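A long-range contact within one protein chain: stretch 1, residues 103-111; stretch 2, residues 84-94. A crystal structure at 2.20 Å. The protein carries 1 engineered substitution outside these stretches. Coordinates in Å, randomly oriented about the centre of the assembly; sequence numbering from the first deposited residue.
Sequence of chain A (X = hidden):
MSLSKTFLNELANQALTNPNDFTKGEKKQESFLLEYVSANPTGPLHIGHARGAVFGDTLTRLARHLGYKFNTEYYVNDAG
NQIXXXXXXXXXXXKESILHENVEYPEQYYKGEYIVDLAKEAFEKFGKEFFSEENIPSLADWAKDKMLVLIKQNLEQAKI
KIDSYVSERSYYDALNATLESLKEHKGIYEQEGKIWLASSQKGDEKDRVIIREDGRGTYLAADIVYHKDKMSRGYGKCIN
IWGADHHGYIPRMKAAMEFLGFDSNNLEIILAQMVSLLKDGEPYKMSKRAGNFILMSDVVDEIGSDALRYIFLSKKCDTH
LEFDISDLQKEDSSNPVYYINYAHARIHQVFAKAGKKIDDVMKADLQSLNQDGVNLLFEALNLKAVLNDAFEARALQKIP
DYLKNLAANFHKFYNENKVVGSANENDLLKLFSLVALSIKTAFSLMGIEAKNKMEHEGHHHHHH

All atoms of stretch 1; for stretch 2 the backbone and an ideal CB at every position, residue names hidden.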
ATOM      1  N   VAL A 103       3.812 -25.107  31.500  1.00111.50           N
ATOM      2  CA  VAL A 103       2.777 -25.390  30.499  1.00112.45           C
ATOM      3  C   VAL A 103       3.271 -26.146  29.263  1.00113.61           C
ATOM      4  O   VAL A 103       4.410 -25.974  28.819  1.00111.88           O
ATOM      5  CB  VAL A 103       2.013 -24.105  30.055  1.00111.94           C
ATOM      6  CG1 VAL A 103       0.912 -23.769  31.045  1.00112.59           C
ATOM      7  CG2 VAL A 103       2.962 -22.929  29.876  1.00110.86           C
ATOM      8  N   GLU A 104       2.389 -26.990  28.730  1.00116.08           N
ATOM      9  CA  GLU A 104       2.609 -27.697  27.474  1.00118.45           C
ATOM     10  C   GLU A 104       2.458 -26.749  26.287  1.00119.35           C
ATOM     11  O   GLU A 104       1.479 -26.002  26.200  1.00119.53           O
ATOM     12  CB  GLU A 104       1.607 -28.848  27.341  1.00119.50           C
ATOM     13  CG  GLU A 104       2.155 -30.217  27.718  1.00122.26           C
ATOM     14  CD  GLU A 104       2.819 -30.933  26.548  1.00124.75           C
ATOM     15  OE1 GLU A 104       2.629 -30.507  25.387  1.00123.61           O
ATOM     16  OE2 GLU A 104       3.527 -31.934  26.792  1.00125.08           O
ATOM     17  N   TYR A 105       3.431 -26.780  25.379  1.00119.03           N
ATOM     18  CA  TYR A 105       3.378 -25.967  24.165  1.00117.96           C
ATOM     19  C   TYR A 105       3.272 -26.824  22.902  1.00119.01           C
ATOM     20  O   TYR A 105       4.037 -27.780  22.735  1.00118.85           O
ATOM     21  CB  TYR A 105       4.588 -25.030  24.078  1.00115.91           C
ATOM     22  CG  TYR A 105       4.424 -23.745  24.858  1.00113.59           C
ATOM     23  CD1 TYR A 105       3.620 -22.713  24.375  1.00112.97           C
ATOM     24  CD2 TYR A 105       5.074 -23.556  26.075  1.00113.11           C
ATOM     25  CE1 TYR A 105       3.463 -21.528  25.086  1.00112.17           C
ATOM     26  CE2 TYR A 105       4.926 -22.371  26.793  1.00112.83           C
ATOM     27  CZ  TYR A 105       4.117 -21.364  26.293  1.00113.06           C
ATOM     28  OH  TYR A 105       3.962 -20.190  26.993  1.00113.46           O
ATOM     29  N   PRO A 106       2.316 -26.485  22.008  1.00119.55           N
ATOM     30  CA  PRO A 106       2.163 -27.156  20.712  1.00119.09           C
ATOM     31  C   PRO A 106       3.275 -26.784  19.731  1.00118.50           C
ATOM     32  O   PRO A 106       4.120 -25.938  20.037  1.00119.10           O
ATOM     33  CB  PRO A 106       0.810 -26.635  20.196  1.00119.11           C
ATOM     34  CG  PRO A 106       0.171 -25.927  21.355  1.00119.88           C
ATOM     35  CD  PRO A 106       1.300 -25.435  22.192  1.00119.70           C
ATOM     36  N   GLU A 107       3.269 -27.412  18.559  1.00117.26           N
ATOM     37  CA  GLU A 107       4.310 -27.170  17.560  1.00117.05           C
ATOM     38  C   GLU A 107       4.111 -25.860  16.790  1.00114.52           C
ATOM     39  O   GLU A 107       5.064 -25.315  16.230  1.00115.89           O
ATOM     40  CB  GLU A 107       4.449 -28.362  16.604  1.00118.30           C
ATOM     41  CG  GLU A 107       4.793 -29.693  17.293  1.00122.09           C
ATOM     42  CD  GLU A 107       5.998 -29.602  18.229  1.00124.18           C
ATOM     43  OE1 GLU A 107       5.863 -29.987  19.411  1.00122.07           O
ATOM     44  OE2 GLU A 107       7.075 -29.142  17.788  1.00125.80           O
ATOM     45  N   GLN A 108       2.876 -25.362  16.772  1.00109.89           N
ATOM     46  CA  GLN A 108       2.559 -24.074  16.160  1.00105.48           C
ATOM     47  C   GLN A 108       1.814 -23.194  17.160  1.00100.69           C
ATOM     48  O   GLN A 108       0.700 -23.527  17.573  1.00 99.53           O
ATOM     49  CB  GLN A 108       1.710 -24.260  14.891  1.00107.53           C
ATOM     50  CG  GLN A 108       2.380 -25.043  13.751  1.00111.83           C
ATOM     51  CD  GLN A 108       3.494 -24.272  13.047  1.00115.04           C
ATOM     52  OE1 GLN A 108       3.479 -23.041  12.982  1.00115.30           O
ATOM     53  NE2 GLN A 108       4.463 -25.005  12.507  1.00114.38           N
ATOM     54  N   TYR A 109       2.439 -22.083  17.550  1.00 94.70           N
ATOM     55  CA  TYR A 109       1.841 -21.111  18.477  1.00 88.94           C
ATOM     56  C   TYR A 109       2.394 -19.699  18.276  1.00 85.35           C
ATOM     57  O   TYR A 109       3.502 -19.522  17.764  1.00 83.92           O
ATOM     58  CB  TYR A 109       1.992 -21.555  19.944  1.00 88.41           C
ATOM     59  CG  TYR A 109       3.416 -21.598  20.474  1.00 86.71           C
ATOM     60  CD1 TYR A 109       4.282 -22.642  20.134  1.00 87.58           C
ATOM     61  CD2 TYR A 109       3.888 -20.607  21.338  1.00 84.35           C
ATOM     62  CE1 TYR A 109       5.584 -22.689  20.619  1.00 87.10           C
ATOM     63  CE2 TYR A 109       5.189 -20.647  21.834  1.00 85.60           C
ATOM     64  CZ  TYR A 109       6.031 -21.691  21.468  1.00 88.29           C
ATOM     65  OH  TYR A 109       7.319 -21.741  21.952  1.00 88.15           O
ATOM     66  N   TYR A 110       1.616 -18.699  18.683  1.00 82.28           N
ATOM     67  CA  TYR A 110       2.035 -17.303  18.549  1.00 81.57           C
ATOM     68  C   TYR A 110       2.786 -16.798  19.786  1.00 80.99           C
ATOM     69  O   TYR A 110       2.295 -16.889  20.915  1.00 80.07           O
ATOM     70  CB  TYR A 110       0.845 -16.393  18.217  1.00 80.70           C
ATOM     71  CG  TYR A 110       0.060 -16.811  16.989  1.00 80.99           C
ATOM     72  CD1 TYR A 110       0.710 -17.140  15.795  1.00 83.69           C
ATOM     73  CD2 TYR A 110      -1.331 -16.860  17.017  1.00 79.42           C
ATOM     74  CE1 TYR A 110      -0.009 -17.521  14.667  1.00 84.62           C
ATOM     75  CE2 TYR A 110      -2.060 -17.240  15.896  1.00 81.42           C
ATOM     76  CZ  TYR A 110      -1.393 -17.567  14.724  1.00 83.34           C
ATOM     77  OH  TYR A 110      -2.110 -17.941  13.610  1.00 79.90           O
ATOM     78  N   LYS A 111       3.981 -16.268  19.545  1.00 79.31           N
ATOM     79  CA  LYS A 111       4.879 -15.804  20.598  1.00 79.19           C
ATOM     80  C   LYS A 111       5.430 -14.422  20.257  1.00 78.70           C
ATOM     81  O   LYS A 111       5.417 -14.010  19.093  1.00 79.31           O
ATOM     82  CB  LYS A 111       6.027 -16.804  20.781  1.00 81.08           C
ATOM     83  CG  LYS A 111       6.779 -17.128  19.494  1.00 83.97           C
ATOM     84  CD  LYS A 111       7.002 -18.619  19.352  1.00 89.07           C
ATOM     85  CE  LYS A 111       6.920 -19.047  17.895  1.00 92.42           C
ATOM     86  NZ  LYS A 111       6.687 -20.512  17.769  1.00 94.39           N
ATOM     87  N   UNK A  84      -8.580 -19.237  16.626  1.00 69.58           N
ATOM     88  CA  UNK A  84      -8.531 -20.075  17.832  1.00 69.31           C
ATOM     89  C   UNK A  84      -7.141 -20.077  18.466  1.00 66.25           C
ATOM     90  O   UNK A  84      -7.012 -19.838  19.671  1.00 61.31           O
ATOM     91  CB  UNK A  84      -8.946 -21.509  17.496  1.00 69.31           C
ATOM     92  N   UNK A  85      -6.118 -20.316  17.641  1.00 60.98           N
ATOM     93  CA  UNK A  85      -4.721 -20.351  18.081  1.00 61.97           C
ATOM     94  C   UNK A  85      -4.270 -19.050  18.760  1.00 61.81           C
ATOM     95  O   UNK A  85      -3.478 -19.084  19.701  1.00 61.99           O
ATOM     96  CB  UNK A  85      -3.814 -20.640  16.883  1.00 61.97           C
ATOM     97  N   UNK A  86      -4.772 -17.913  18.283  1.00 57.62           N
ATOM     98  CA  UNK A  86      -4.502 -16.627  18.924  1.00 56.82           C
ATOM     99  C   UNK A  86      -5.077 -16.570  20.349  1.00 57.50           C
ATOM    100  O   UNK A  86      -4.418 -16.077  21.260  1.00 56.92           O
ATOM    101  CB  UNK A  86      -5.083 -15.491  18.080  1.00 56.82           C
ATOM    102  N   UNK A  87      -6.297 -17.075  20.530  1.00 59.43           N
ATOM    103  CA  UNK A  87      -6.906 -17.185  21.859  1.00 60.30           C
ATOM    104  C   UNK A  87      -6.149 -18.164  22.741  1.00 61.08           C
ATOM    105  O   UNK A  87      -5.958 -17.918  23.936  1.00 64.42           O
ATOM    106  CB  UNK A  87      -8.368 -17.619  21.741  1.00 60.30           C
ATOM    107  N   UNK A  88      -5.707 -19.266  22.133  1.00 61.07           N
ATOM    108  CA  UNK A  88      -4.909 -20.288  22.806  1.00 60.75           C
ATOM    109  C   UNK A  88      -3.578 -19.740  23.304  1.00 60.24           C
ATOM    110  O   UNK A  88      -3.198 -19.972  24.452  1.00 64.22           O
ATOM    111  CB  UNK A  88      -4.661 -21.467  21.862  1.00 60.75           C
ATOM    112  N   UNK A  89      -2.891 -19.004  22.432  1.00 58.15           N
ATOM    113  CA  UNK A  89      -1.556 -18.474  22.706  1.00 54.62           C
ATOM    114  C   UNK A  89      -1.536 -17.448  23.832  1.00 50.49           C
ATOM    115  O   UNK A  89      -0.598 -17.429  24.628  1.00 56.55           O
ATOM    116  CB  UNK A  89      -0.981 -17.843  21.436  1.00 54.62           C
ATOM    117  N   UNK A  90      -2.567 -16.605  23.891  1.00 41.96           N
ATOM    118  CA  UNK A  90      -2.720 -15.601  24.958  1.00 52.43           C
ATOM    119  C   UNK A  90      -2.941 -16.257  26.314  1.00 52.95           C
ATOM    120  O   UNK A  90      -2.329 -15.854  27.311  1.00 57.97           O
ATOM    121  CB  UNK A  90      -3.886 -14.662  24.644  1.00 52.43           C
ATOM    122  N   UNK A  91      -3.812 -17.266  26.332  1.00 61.53           N
ATOM    123  CA  UNK A  91      -4.064 -18.091  27.516  1.00 65.77           C
ATOM    124  C   UNK A  91      -2.768 -18.694  28.069  1.00 68.51           C
ATOM    125  O   UNK A  91      -2.514 -18.640  29.277  1.00 70.42           O
ATOM    126  CB  UNK A  91      -5.056 -19.206  27.179  1.00 65.77           C
ATOM    127  N   UNK A  92      -1.955 -19.240  27.165  1.00 69.43           N
ATOM    128  CA  UNK A  92      -0.711 -19.911  27.519  1.00 71.20           C
ATOM    129  C   UNK A  92       0.335 -18.957  28.097  1.00 73.61           C
ATOM    130  O   UNK A  92       1.046 -19.308  29.043  1.00 72.92           O
ATOM    131  CB  UNK A  92      -0.138 -20.616  26.288  1.00 71.20           C
ATOM    132  N   UNK A  93       0.411 -17.749  27.543  1.00 74.35           N
ATOM    133  CA  UNK A  93       1.350 -16.749  28.048  1.00 77.79           C
ATOM    134  C   UNK A  93       0.852 -16.055  29.322  1.00 79.32           C
ATOM    135  O   UNK A  93       1.656 -15.491  30.067  1.00 80.06           O
ATOM    136  CB  UNK A  93       1.617 -15.702  26.965  1.00 77.79           C
ATOM    137  N   UNK A  94      -0.463 -16.086  29.560  1.00 80.31           N
ATOM    138  CA  UNK A  94      -1.031 -15.691  30.858  1.00 79.42           C
ATOM    139  C   UNK A  94      -0.589 -16.711  31.915  1.00 79.70           C
ATOM    140  O   UNK A  94      -0.157 -16.338  33.007  1.00 77.84           O
ATOM    141  CB  UNK A  94      -2.557 -15.602  30.790  1.00 79.42           C
TER

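Stretch 2 is a helix from end to end, laid against an extended, irregular segment, so a helical periodicity should decide which positions meet stretch 1.

Position 84 points away, and its ideal CB has nothing of stretch 1 within 5.5 Å. The contact sets no demand here beyond helical backbone angles; the residue is Tyr84, and its ring makes no contact with stretch 1.

Position 85 points toward the other chain segment. Its ideal CB lies 4.0 Å from CE2 of Tyr110 and 5.4 Å from O of Gln108, with the backbone of Gln108 and Tyr109 beyond. A medium-sized apolar side chain, leucine, methionine or isoleucine, would suit this. The residue is Leu85, with chi1 at -133°, between wells. Its CD2 comes 3.3 Å from O of Gln108 and 3.8 Å from CA of Tyr109, while its CB packs 4.0 Å from CE2 of Tyr110. The branched end thus lies along the backbone of stretch 1 as the CB meets the ring.

Position 86 points sideways, its ideal CB 4.1 Å from CE2 of Tyr110. An apolar residue long enough to flank an aromatic would serve, and several would do. Leu86 places CD1 4.1 Å from CD2 of Tyr110, and its backbone N sits at the ring edge, 3.7 Å from CE2.

Position 87 points away from stretch 1, which offers it no guidance; it is Gly87.

Position 88 points toward stretch 1, but its ideal CB finds nothing within 5.5 Å. A short side chain would leave that gap; a longer apolar one could reach Pro106. Leu88 (chi1 t, chi2 p) does so lightly, with CD2 4.3 Å from CG of Pro106.

Position 89 is the most demanding. The CA atoms of 89 and Tyr110 are only 5.6 Å apart, and the ideal CB is 3.5 Å from O of Tyr110. Close by, N of Tyr110 is a donor in need of an acceptor. Little room and a polar request favour a small side chain: serine, perhaps threonine, with alanine fitting but leaving the donor unanswered. Ser89, chi1 m, accepts a hydrogen bond from N of Tyr110 to its OG at 3.0 Å, with an angle of 160° at the hydrogen. The same OG donates to O of Leu85 at 2.7 Å, so one hydroxyl links stretch 1 to the preceding turn of the helix.

Stretch 1 sets no constraint at positions 90 and 91, the first pointing away and the second out of reach; they are Ile90 and Leu91.

Position 92 points toward stretch 1, its ideal CB 3.9 Å from CE1 of Tyr105 and 5.3 Å from CG2 of Val103. A sizeable aliphatic is called for, leucine, isoleucine or methionine. Leu92 brings CD2 3.7 Å from CD1 of Tyr105 and 4.0 Å from CD of Pro106.

Position 93 points sideways, its ideal CB 5.1 Å from OH of Tyr105, a loose constraint, so small or medium side chains, polar or apolar, would suit. Ser93 turns its OG to O of Ile90, 3.3 Å away. Position 94, out of reach, is Val94.

Stretch 2 84-94: YLLGLSILLSV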
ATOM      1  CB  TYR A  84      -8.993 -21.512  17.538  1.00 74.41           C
ATOM      2  CG  TYR A  84      -9.126 -22.397  18.769  1.00 80.50           C
ATOM      3  CD1 TYR A  84     -10.269 -22.339  19.578  1.00 83.45           C
ATOM      4  CD2 TYR A  84      -8.115 -23.297  19.123  1.00 80.52           C
ATOM      5  CE1 TYR A  84     -10.399 -23.154  20.709  1.00 80.29           C
ATOM      6  CE2 TYR A  84      -8.232 -24.110  20.254  1.00 83.07           C
ATOM      7  CZ  TYR A  84      -9.376 -24.031  21.042  1.00 81.24           C
ATOM      8  OH  TYR A  84      -9.494 -24.835  22.155  1.00 83.00           O
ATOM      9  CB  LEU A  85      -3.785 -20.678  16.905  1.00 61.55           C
ATOM     10  CG  LEU A  85      -2.687 -21.744  17.069  1.00 64.68           C
ATOM     11  CD1 LEU A  85      -1.732 -21.753  15.877  1.00 62.35           C
ATOM     12  CD2 LEU A  85      -1.901 -21.622  18.368  1.00 65.83           C
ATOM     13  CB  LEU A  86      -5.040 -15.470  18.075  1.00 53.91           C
ATOM     14  CG  LEU A  86      -4.828 -14.054  18.606  1.00 53.18           C
ATOM     15  CD1 LEU A  86      -3.365 -13.631  18.437  1.00 51.81           C
ATOM     16  CD2 LEU A  86      -5.775 -13.082  17.912  1.00 55.74           C
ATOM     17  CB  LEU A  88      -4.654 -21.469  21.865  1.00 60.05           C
ATOM     18  CG  LEU A  88      -3.899 -22.675  22.436  1.00 63.52           C
ATOM     19  CD1 LEU A  88      -4.758 -23.441  23.439  1.00 66.91           C
ATOM     20  CD2 LEU A  88      -3.437 -23.595  21.323  1.00 63.53           C
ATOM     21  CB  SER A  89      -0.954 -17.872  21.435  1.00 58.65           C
ATOM     22  OG  SER A  89      -0.900 -18.841  20.397  1.00 62.94           O
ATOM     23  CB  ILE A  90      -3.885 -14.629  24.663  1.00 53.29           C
ATOM     24  CG1 ILE A  90      -3.536 -13.759  23.461  1.00 55.27           C
ATOM     25  CG2 ILE A  90      -4.203 -13.714  25.869  1.00 50.08           C
ATOM     26  CD1 ILE A  90      -4.736 -13.153  22.834  1.00 45.73           C
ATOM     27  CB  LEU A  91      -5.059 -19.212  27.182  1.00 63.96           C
ATOM     28  CG  LEU A  91      -5.292 -20.272  28.267  1.00 63.02           C
ATOM     29  CD1 LEU A  91      -6.298 -19.767  29.276  1.00 59.79           C
ATOM     30  CD2 LEU A  91      -5.742 -21.596  27.671  1.00 56.92           C
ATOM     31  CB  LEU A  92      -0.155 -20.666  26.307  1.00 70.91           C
ATOM     32  CG  LEU A  92      -0.477 -22.157  26.123  1.00 71.30           C
ATOM     33  CD1 LEU A  92      -1.939 -22.520  26.394  1.00 70.82           C
ATOM     34  CD2 LEU A  92      -0.070 -22.612  24.728  1.00 70.34           C
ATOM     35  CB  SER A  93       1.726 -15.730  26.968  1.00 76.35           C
ATOM     36  OG  SER A  93       0.706 -14.773  26.791  1.00 75.12           O
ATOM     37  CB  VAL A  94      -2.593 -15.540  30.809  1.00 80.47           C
ATOM     38  CG1 VAL A  94      -3.235 -15.713  32.188  1.00 80.61           C
ATOM     39  CG2 VAL A  94      -2.992 -14.191  30.233  1.00 80.57           C
TER
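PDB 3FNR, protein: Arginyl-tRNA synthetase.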